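Local atomic coordinates of aminofutalosine deaminase (Helicobacter pylori, PDB entry 7LKK), a protein that deaminates aminofutalosine in the menaquinone pathway, using an active-site metal ion held in an amidohydrolase barrel. Residues F75-N87 / V325-L339. Residues are numbered along the deposited sequence; the frame is centred on the assembly and turned at random.
Sequences FINAHTHFEFSNN and VATDGLSSNISLSLL. With FE (Fe (III) ion), chain E; MCF ((8R)-3-(5-S-methyl-5-thio-beta-D-ribofuranosyl)-3,6,7,8-tetrahydroimidazo[4,5-d][1,3]diazepin-8-ol), chain J.
H79 and H81 lie beside the carboxylate of D328, all three pointing the same way into the iron(III) site. The two NE2 atoms bind the iron at 2.1 Å (H79) and 2.0 Å (H81), while D328 OD1 sits at a longer 2.7 Å. The carboxylate plane is turned 51° from the ring of H79, and OD1 lies at the edges of both rings; S302 is a further polar partner of D328. In H79 a chi1 of -173° sets CG opposite the backbone N and carries NE2 to the iron; H221 is the remaining protein ligand. The inhibitor's O8 coordinates the iron at 2.0 Å, its N1 lies over one face of the H81 ring, and S331 OG stands 3.2 Å from that N1.

The N77 amide meets T327 twice: ND2 donates to T327 OG1 (2.8 Å, 172°) within the amide plane, and OD1 accepts from T327 N. D328 O accepts hydrogen bonds from the T327 hydroxyl, on a lone pair, and from the T80 hydroxyl, above the carbonyl plane.

H79 and H81 (HxH) and the aspartate following strand 323-325 are the amidohydrolase signature. The N77–T327 pair and the two hydroxyls on D328 O probably hold the D328 backbone, consistent with a preorganised metal site.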
ATOM      1  N   PHE A  75       6.536  -5.269  17.881  1.00 17.60           N
ATOM      2  CA  PHE A  75       5.198  -5.475  17.356  1.00 17.54           C
ATOM      3  C   PHE A  75       4.675  -6.857  17.729  1.00 15.68           C
ATOM      4  O   PHE A  75       5.431  -7.777  18.051  1.00 17.65           O
ATOM      5  CB  PHE A  75       5.183  -5.326  15.836  1.00 17.39           C
ATOM      6  CG  PHE A  75       5.401  -3.921  15.360  1.00 15.22           C
ATOM      7  CD1 PHE A  75       4.709  -2.866  15.929  1.00 12.21           C
ATOM      8  CD2 PHE A  75       6.293  -3.659  14.334  1.00 18.03           C
ATOM      9  CE1 PHE A  75       4.909  -1.571  15.489  1.00 17.69           C
ATOM     10  CE2 PHE A  75       6.498  -2.368  13.887  1.00 19.38           C
ATOM     11  CZ  PHE A  75       5.805  -1.322  14.467  1.00 18.90           C
ATOM     12  N   ILE A  76       3.353  -6.989  17.683  1.00 16.80           N
ATOM     13  CA  ILE A  76       2.674  -8.272  17.795  1.00 15.42           C
ATOM     14  C   ILE A  76       1.903  -8.490  16.501  1.00 15.22           C
ATOM     15  O   ILE A  76       1.092  -7.643  16.105  1.00 16.63           O
ATOM     16  CB  ILE A  76       1.736  -8.327  19.010  1.00 19.08           C
ATOM     17  CG1 ILE A  76       2.538  -8.322  20.316  1.00 16.70           C
ATOM     18  CG2 ILE A  76       0.853  -9.566  18.941  1.00 19.98           C
ATOM     19  CD1 ILE A  76       2.780  -6.942  20.887  1.00 17.82           C
ATOM     20  N   ASN A  77       2.171  -9.609  15.832  1.00 18.50           N
ATOM     21  CA  ASN A  77       1.469 -10.000  14.610  1.00 17.12           C
ATOM     22  C   ASN A  77       0.565 -11.169  14.989  1.00 15.87           C
ATOM     23  O   ASN A  77       1.011 -12.318  15.038  1.00 17.60           O
ATOM     24  CB  ASN A  77       2.454 -10.368  13.503  1.00 17.68           C
ATOM     25  CG  ASN A  77       1.775 -10.572  12.160  1.00 19.54           C
ATOM     26  OD1 ASN A  77       0.576 -10.333  12.015  1.00 18.26           O
ATOM     27  ND2 ASN A  77       2.541 -11.016  11.170  1.00 18.13           N
ATOM     28  N   ALA A  78      -0.707 -10.870  15.256  1.00 16.15           N
ATOM     29  CA  ALA A  78      -1.592 -11.799  15.950  1.00 18.52           C
ATOM     30  C   ALA A  78      -2.181 -12.884  15.059  1.00 17.23           C
ATOM     31  O   ALA A  78      -2.872 -13.766  15.581  1.00 18.00           O
ATOM     32  CB  ALA A  78      -2.733 -11.029  16.620  1.00 15.85           C
ATOM     33  N   HIS A  79      -1.942 -12.849  13.747  1.00 17.03           N
ATOM     34  CA  HIS A  79      -2.571 -13.813  12.845  1.00 16.15           C
ATOM     35  C   HIS A  79      -1.709 -13.970  11.599  1.00 22.42           C
ATOM     36  O   HIS A  79      -1.679 -13.074  10.749  1.00 21.90           O
ATOM     37  CB  HIS A  79      -3.983 -13.368  12.475  1.00 18.43           C
ATOM     38  CG  HIS A  79      -4.754 -14.387  11.694  1.00 18.73           C
ATOM     39  ND1 HIS A  79      -5.427 -15.430  12.295  1.00 14.68           N
ATOM     40  CD2 HIS A  79      -4.963 -14.521  10.363  1.00 19.46           C
ATOM     41  CE1 HIS A  79      -6.016 -16.163  11.367  1.00 20.31           C
ATOM     42  NE2 HIS A  79      -5.751 -15.633  10.187  1.00 18.44           N
ATOM     43  N   THR A  80      -1.018 -15.103  11.486  1.00 19.86           N
ATOM     44  CA  THR A  80      -0.281 -15.427  10.274  1.00 22.02           C
ATOM     45  C   THR A  80      -0.338 -16.932  10.049  1.00 26.89           C
ATOM     46  O   THR A  80      -0.588 -17.709  10.974  1.00 25.32           O
ATOM     47  CB  THR A  80       1.174 -14.946  10.342  1.00 25.21           C
ATOM     48  OG1 THR A  80       1.808 -15.160   9.075  1.00 34.16           O
ATOM     49  CG2 THR A  80       1.932 -15.700  11.419  1.00 26.64           C
ATOM     50  N   HIS A  81      -0.100 -17.334   8.803  1.00 25.52           N
ATOM     51  CA  HIS A  81      -0.059 -18.740   8.396  1.00 25.46           C
ATOM     52  C   HIS A  81       1.321 -19.025   7.809  1.00 27.55           C
ATOM     53  O   HIS A  81       1.533 -18.870   6.605  1.00 30.66           O
ATOM     54  CB  HIS A  81      -1.159 -19.067   7.380  1.00 27.52           C
ATOM     55  CG  HIS A  81      -2.544 -18.760   7.856  1.00 22.93           C
ATOM     56  ND1 HIS A  81      -3.439 -19.740   8.225  1.00 23.77           N
ATOM     57  CD2 HIS A  81      -3.196 -17.582   7.999  1.00 26.39           C
ATOM     58  CE1 HIS A  81      -4.579 -19.179   8.586  1.00 24.98           C
ATOM     59  NE2 HIS A  81      -4.458 -17.871   8.458  1.00 23.02           N
ATOM     60  N   PHE A  82       2.261 -19.438   8.664  1.00 24.09           N
ATOM     61  CA  PHE A  82       3.622 -19.688   8.200  1.00 24.75           C
ATOM     62  C   PHE A  82       3.687 -20.849   7.216  1.00 30.00           C
ATOM     63  O   PHE A  82       4.535 -20.849   6.316  1.00 30.38           O
ATOM     64  CB  PHE A  82       4.545 -19.960   9.387  1.00 24.79           C
ATOM     65  CG  PHE A  82       4.999 -18.718  10.101  1.00 27.54           C
ATOM     66  CD1 PHE A  82       5.885 -17.841   9.498  1.00 26.03           C
ATOM     67  CD2 PHE A  82       4.549 -18.435  11.378  1.00 27.10           C
ATOM     68  CE1 PHE A  82       6.306 -16.700  10.155  1.00 27.68           C
ATOM     69  CE2 PHE A  82       4.969 -17.296  12.041  1.00 28.19           C
ATOM     70  CZ  PHE A  82       5.847 -16.428  11.427  1.00 28.99           C
ATOM     71  N   GLU A  83       2.807 -21.842   7.365  1.00 26.02           N
ATOM     72  CA  GLU A  83       2.866 -23.027   6.515  1.00 26.23           C
ATOM     73  C   GLU A  83       2.639 -22.708   5.041  1.00 25.77           C
ATOM     74  O   GLU A  83       3.069 -23.482   4.180  1.00 23.87           O
ATOM     75  CB  GLU A  83       1.846 -24.065   6.991  1.00 28.92           C
ATOM     76  CG  GLU A  83       2.127 -24.621   8.382  1.00 28.85           C
ATOM     77  CD  GLU A  83       1.001 -25.500   8.901  1.00 29.72           C
ATOM     78  OE1 GLU A  83      -0.177 -25.102   8.776  1.00 30.27           O
ATOM     79  OE2 GLU A  83       1.295 -26.589   9.438  1.00 30.49           O
ATOM     80  N   PHE A  84       1.983 -21.589   4.727  1.00 31.93           N
ATOM     81  CA  PHE A  84       1.725 -21.189   3.350  1.00 26.49           C
ATOM     82  C   PHE A  84       2.765 -20.208   2.816  1.00 29.02           C
ATOM     83  O   PHE A  84       2.479 -19.472   1.866  1.00 27.40           O
ATOM     84  CB  PHE A  84       0.330 -20.576   3.232  1.00 27.44           C
ATOM     85  CG  PHE A  84      -0.788 -21.567   3.375  1.00 29.72           C
ATOM     86  CD1 PHE A  84      -1.247 -22.278   2.277  1.00 30.96           C
ATOM     87  CD2 PHE A  84      -1.391 -21.778   4.604  1.00 27.39           C
ATOM     88  CE1 PHE A  84      -2.280 -23.187   2.405  1.00 29.66           C
ATOM     89  CE2 PHE A  84      -2.423 -22.686   4.738  1.00 29.24           C
ATOM     90  CZ  PHE A  84      -2.868 -23.390   3.636  1.00 30.31           C
ATOM     91  N   SER A  85       3.964 -20.184   3.400  1.00 27.11           N
ATOM     92  CA  SER A  85       4.951 -19.166   3.056  1.00 26.27           C
ATOM     93  C   SER A  85       5.539 -19.335   1.659  1.00 26.92           C
ATOM     94  O   SER A  85       6.163 -18.394   1.157  1.00 26.49           O
ATOM     95  CB  SER A  85       6.075 -19.158   4.092  1.00 30.97           C
ATOM     96  OG  SER A  85       5.614 -18.674   5.342  1.00 30.90           O
ATOM     97  N   ASN A  86       5.359 -20.493   1.021  1.00 31.36           N
ATOM     98  CA  ASN A  86       5.869 -20.685  -0.332  1.00 29.85           C
ATOM     99  C   ASN A  86       5.101 -19.878  -1.369  1.00 27.35           C
ATOM    100  O   ASN A  86       5.626 -19.640  -2.463  1.00 30.83           O
ATOM    101  CB  ASN A  86       5.817 -22.164  -0.717  1.00 37.66           C
ATOM    102  CG  ASN A  86       7.078 -22.915  -0.346  1.00 39.03           C
ATOM    103  OD1 ASN A  86       8.157 -22.331  -0.246  1.00 35.21           O
ATOM    104  ND2 ASN A  86       6.950 -24.223  -0.151  1.00 33.83           N
ATOM    105  N   ASN A  87       3.881 -19.451  -1.051  1.00 23.44           N
ATOM    106  CA  ASN A  87       2.970 -18.951  -2.069  1.00 24.97           C
ATOM    107  C   ASN A  87       3.426 -17.620  -2.650  1.00 27.40           C
ATOM    108  O   ASN A  87       3.833 -16.708  -1.927  1.00 26.12           O
ATOM    109  CB  ASN A  87       1.563 -18.795  -1.497  1.00 26.59           C
ATOM    110  CG  ASN A  87       0.572 -18.305  -2.533  1.00 30.27           C
ATOM    111  OD1 ASN A  87       0.491 -18.852  -3.631  1.00 33.02           O
ATOM    112  ND2 ASN A  87      -0.170 -17.256  -2.198  1.00 27.88           N
ATOM    113  N   VAL A 325      -4.056  -5.373  14.044  1.00 17.23           N
ATOM    114  CA  VAL A 325      -3.712  -5.471  12.629  1.00 12.90           C
ATOM    115  C   VAL A 325      -2.700  -6.591  12.439  1.00 16.52           C
ATOM    116  O   VAL A 325      -1.669  -6.628  13.122  1.00 14.99           O
ATOM    117  CB  VAL A 325      -3.161  -4.137  12.096  1.00 14.27           C
ATOM    118  CG1 VAL A 325      -2.874  -4.244  10.599  1.00 16.55           C
ATOM    119  CG2 VAL A 325      -4.141  -3.012  12.379  1.00 15.46           C
ATOM    120  N   ALA A 326      -2.986  -7.500  11.507  1.00 16.93           N
ATOM    121  CA  ALA A 326      -2.143  -8.659  11.249  1.00 17.86           C
ATOM    122  C   ALA A 326      -1.938  -8.838   9.750  1.00 16.81           C
ATOM    123  O   ALA A 326      -2.728  -8.366   8.928  1.00 14.82           O
ATOM    124  CB  ALA A 326      -2.742  -9.939  11.849  1.00 16.11           C
ATOM    125  N   THR A 327      -0.859  -9.543   9.405  1.00 16.39           N
ATOM    126  CA  THR A 327      -0.455  -9.712   8.013  1.00 17.84           C
ATOM    127  C   THR A 327      -1.188 -10.842   7.307  1.00 18.98           C
ATOM    128  O   THR A 327      -1.189 -10.874   6.071  1.00 21.03           O
ATOM    129  CB  THR A 327       1.047  -9.990   7.926  1.00 21.75           C
ATOM    130  OG1 THR A 327       1.353 -11.197   8.640  1.00 19.13           O
ATOM    131  CG2 THR A 327       1.844  -8.842   8.522  1.00 19.73           C
ATOM    132  N   ASP A 328      -1.789 -11.770   8.056  1.00 20.27           N
ATOM    133  CA  ASP A 328      -2.220 -13.054   7.512  1.00 22.36           C
ATOM    134  C   ASP A 328      -0.997 -13.778   6.962  1.00 23.35           C
ATOM    135  O   ASP A 328       0.137 -13.463   7.342  1.00 27.50           O
ATOM    136  CB  ASP A 328      -3.300 -12.878   6.436  1.00 17.06           C
ATOM    137  CG  ASP A 328      -4.454 -13.853   6.597  1.00 23.73           C
ATOM    138  OD1 ASP A 328      -4.295 -14.843   7.338  1.00 23.09           O
ATOM    139  OD2 ASP A 328      -5.516 -13.632   5.977  1.00 19.92           O
ATOM    140  N   GLY A 329      -1.199 -14.745   6.074  1.00 27.31           N
ATOM    141  CA  GLY A 329      -0.101 -15.455   5.460  1.00 22.67           C
ATOM    142  C   GLY A 329       0.158 -14.985   4.037  1.00 26.57           C
ATOM    143  O   GLY A 329      -0.607 -14.224   3.451  1.00 22.54           O
ATOM    144  N   LEU A 330       1.280 -15.459   3.485  1.00 27.55           N
ATOM    145  CA  LEU A 330       1.575 -15.217   2.078  1.00 22.39           C
ATOM    146  C   LEU A 330       0.604 -15.940   1.154  1.00 27.74           C
ATOM    147  O   LEU A 330       0.659 -15.733  -0.062  1.00 20.60           O
ATOM    148  CB  LEU A 330       3.013 -15.627   1.759  1.00 18.70           C
ATOM    149  CG  LEU A 330       4.096 -14.728   2.362  1.00 27.39           C
ATOM    150  CD1 LEU A 330       5.491 -15.237   2.022  1.00 28.62           C
ATOM    151  CD2 LEU A 330       3.921 -13.289   1.894  1.00 23.65           C
ATOM    152  N   SER A 331      -0.264 -16.795   1.699  1.00 23.75           N
ATOM    153  CA  SER A 331      -1.379 -17.332   0.929  1.00 23.70           C
ATOM    154  C   SER A 331      -2.371 -16.248   0.528  1.00 25.22           C
ATOM    155  O   SER A 331      -3.171 -16.466  -0.389  1.00 21.92           O
ATOM    156  CB  SER A 331      -2.094 -18.421   1.731  1.00 24.92           C
ATOM    157  OG  SER A 331      -2.127 -18.096   3.111  1.00 30.06           O
ATOM    158  N   SER A 332      -2.337 -15.088   1.190  1.00 22.96           N
ATOM    159  CA  SER A 332      -3.254 -13.997   0.877  1.00 19.14           C
ATOM    160  C   SER A 332      -2.583 -12.647   1.122  1.00 22.35           C
ATOM    161  O   SER A 332      -3.208 -11.708   1.621  1.00 21.58           O
ATOM    162  CB  SER A 332      -4.546 -14.106   1.691  1.00 21.66           C
ATOM    163  OG  SER A 332      -4.266 -14.291   3.068  1.00 23.72           O
ATOM    164  N   ASN A 333      -1.306 -12.539   0.765  1.00 23.24           N
ATOM    165  CA  ASN A 333      -0.557 -11.300   0.937  1.00 23.08           C
ATOM    166  C   ASN A 333       0.701 -11.390   0.087  1.00 25.13           C
ATOM    167  O   ASN A 333       1.090 -12.468  -0.370  1.00 24.67           O
ATOM    168  CB  ASN A 333      -0.209 -11.053   2.411  1.00 19.37           C
ATOM    169  CG  ASN A 333      -0.133  -9.575   2.761  1.00 25.62           C
ATOM    170  OD1 ASN A 333       0.292  -8.748   1.952  1.00 23.98           O
ATOM    171  ND2 ASN A 333      -0.547  -9.238   3.979  1.00 22.18           N
ATOM    172  N   ILE A 334       1.335 -10.237  -0.119  1.00 17.65           N
ATOM    173  CA  ILE A 334       2.604 -10.171  -0.839  1.00 18.79           C
ATOM    174  C   ILE A 334       3.784  -9.931   0.085  1.00 22.10           C
ATOM    175  O   ILE A 334       4.934 -10.103  -0.349  1.00 24.10           O
ATOM    176  CB  ILE A 334       2.577  -9.091  -1.942  1.00 22.80           C
ATOM    177  CG1 ILE A 334       2.374  -7.707  -1.327  1.00 20.64           C
ATOM    178  CG2 ILE A 334       1.498  -9.397  -2.968  1.00 17.92           C
ATOM    179  CD1 ILE A 334       2.465  -6.571  -2.331  1.00 19.32           C
ATOM    180  N   SER A 335       3.546  -9.548   1.338  1.00 25.74           N
ATOM    181  CA  SER A 335       4.625  -9.271   2.272  1.00 23.11           C
ATOM    182  C   SER A 335       4.179  -9.644   3.678  1.00 24.59           C
ATOM    183  O   SER A 335       3.008  -9.494   4.035  1.00 26.28           O
ATOM    184  CB  SER A 335       5.041  -7.797   2.221  1.00 25.48           C
ATOM    185  OG  SER A 335       5.890  -7.474   3.306  1.00 21.74           O
ATOM    186  N   LEU A 336       5.128 -10.131   4.474  1.00 19.19           N
ATOM    187  CA  LEU A 336       4.885 -10.421   5.881  1.00 26.94           C
ATOM    188  C   LEU A 336       5.481  -9.363   6.799  1.00 24.30           C
ATOM    189  O   LEU A 336       5.450  -9.526   8.022  1.00 25.94           O
ATOM    190  CB  LEU A 336       5.427 -11.804   6.246  1.00 24.10           C
ATOM    191  CG  LEU A 336       4.664 -12.993   5.655  1.00 28.72           C
ATOM    192  CD1 LEU A 336       5.017 -14.274   6.391  1.00 27.97           C
ATOM    193  CD2 LEU A 336       3.162 -12.751   5.690  1.00 25.67           C
ATOM    194  N   SER A 337       6.028  -8.290   6.237  1.00 23.75           N
ATOM    195  CA  SER A 337       6.406  -7.135   7.039  1.00 21.26           C
ATOM    196  C   SER A 337       5.154  -6.499   7.629  1.00 19.91           C
ATOM    197  O   SER A 337       4.256  -6.087   6.886  1.00 18.93           O
ATOM    198  CB  SER A 337       7.168  -6.126   6.186  1.00 23.34           C
ATOM    199  OG  SER A 337       7.194  -4.853   6.808  1.00 22.78           O
ATOM    200  N   LEU A 338       5.081  -6.430   8.961  1.00 20.79           N
ATOM    201  CA  LEU A 338       3.933  -5.782   9.583  1.00 19.94           C
ATOM    202  C   LEU A 338       3.889  -4.298   9.245  1.00 17.29           C
ATOM    203  O   LEU A 338       2.805  -3.709   9.179  1.00 19.30           O
ATOM    204  CB  LEU A 338       3.952  -5.988  11.099  1.00 25.01           C
ATOM    205  CG  LEU A 338       2.652  -5.608  11.820  1.00 22.33           C
ATOM    206  CD1 LEU A 338       1.463  -6.352  11.230  1.00 17.70           C
ATOM    207  CD2 LEU A 338       2.751  -5.865  13.314  1.00 18.70           C
ATOM    208  N   LEU A 339       5.051  -3.684   9.009  1.00 20.67           N
ATOM    209  CA  LEU A 339       5.078  -2.280   8.609  1.00 19.84           C
ATOM    210  C   LEU A 339       4.423  -2.082   7.246  1.00 17.51           C
ATOM    211  O   LEU A 339       3.704  -1.097   7.036  1.00 18.81           O
ATOM    212  CB  LEU A 339       6.518  -1.771   8.598  1.00 21.09           C
ATOM    213  CG  LEU A 339       7.180  -1.670   9.977  1.00 21.80           C
ATOM    214  CD1 LEU A 339       8.686  -1.522   9.850  1.00 23.71           C
ATOM    215  CD2 LEU A 339       6.593  -0.514  10.766  1.00 21.29           C
TER
HETATM  216 FE    FE E 501      -6.008 -16.616   8.386  1.00 27.30          FE
HETATM  217  O8  MCF J 506      -7.249 -16.393   6.884  1.00 30.79           O
HETATM  218  C8  MCF J 506      -6.809 -16.504   5.554  1.00 28.39           C
HETATM  219  C7  MCF J 506      -7.950 -16.406   4.547  1.00 25.65           C
HETATM  220  N6  MCF J 506      -9.167 -16.952   5.095  1.00 25.30           N
HETATM  221  C5  MCF J 506      -9.147 -18.261   5.708  1.00 26.51           C
HETATM  222  N4  MCF J 506      -7.978 -19.122   5.854  1.00 24.69           N
HETATM  223  C10 MCF J 506      -6.555 -19.011   5.447  1.00 25.35           C
HETATM  224  C9  MCF J 506      -5.961 -17.771   5.312  1.00 24.50           C
HETATM  225  N1  MCF J 506      -4.701 -17.968   4.951  1.00 26.38           N
HETATM  226  C2  MCF J 506      -4.463 -19.276   4.869  1.00 26.43           C
HETATM  227  N3  MCF J 506      -5.598 -19.907   5.183  1.00 23.54           N
HETATM  228  C1S MCF J 506      -5.722 -21.398   5.186  1.00 29.09           C
HETATM  229  C2S MCF J 506      -6.506 -21.959   6.395  1.00 28.97           C
HETATM  230  O2S MCF J 506      -5.687 -22.104   7.475  1.00 23.50           O
HETATM  231  O4S MCF J 506      -6.402 -21.781   4.171  1.00 27.92           O
HETATM  232  C4S MCF J 506      -7.071 -23.196   4.589  1.00 29.99           C
HETATM  233  C3S MCF J 506      -6.958 -23.320   5.881  1.00 29.79           C
HETATM  234  O3S MCF J 506      -5.908 -24.356   6.193  1.00 30.91           O
HETATM  235  C5S MCF J 506      -8.533 -23.201   4.180  1.00 31.10           C
HETATM  236  S5S MCF J 506      -9.053 -24.899   3.798  1.00 38.43           S
HETATM  237  C6S MCF J 506     -10.864 -25.000   3.875  1.00 34.28           C
HETATM  238  O   HOH W   1      -1.843  -8.162  15.257  1.00 19.78           O
HETATM  239  O   HOH W   2       2.829 -17.552   5.020  1.00 25.81           O
HETATM  240  O   HOH W   3       2.995 -13.977  -1.677  1.00 30.53           O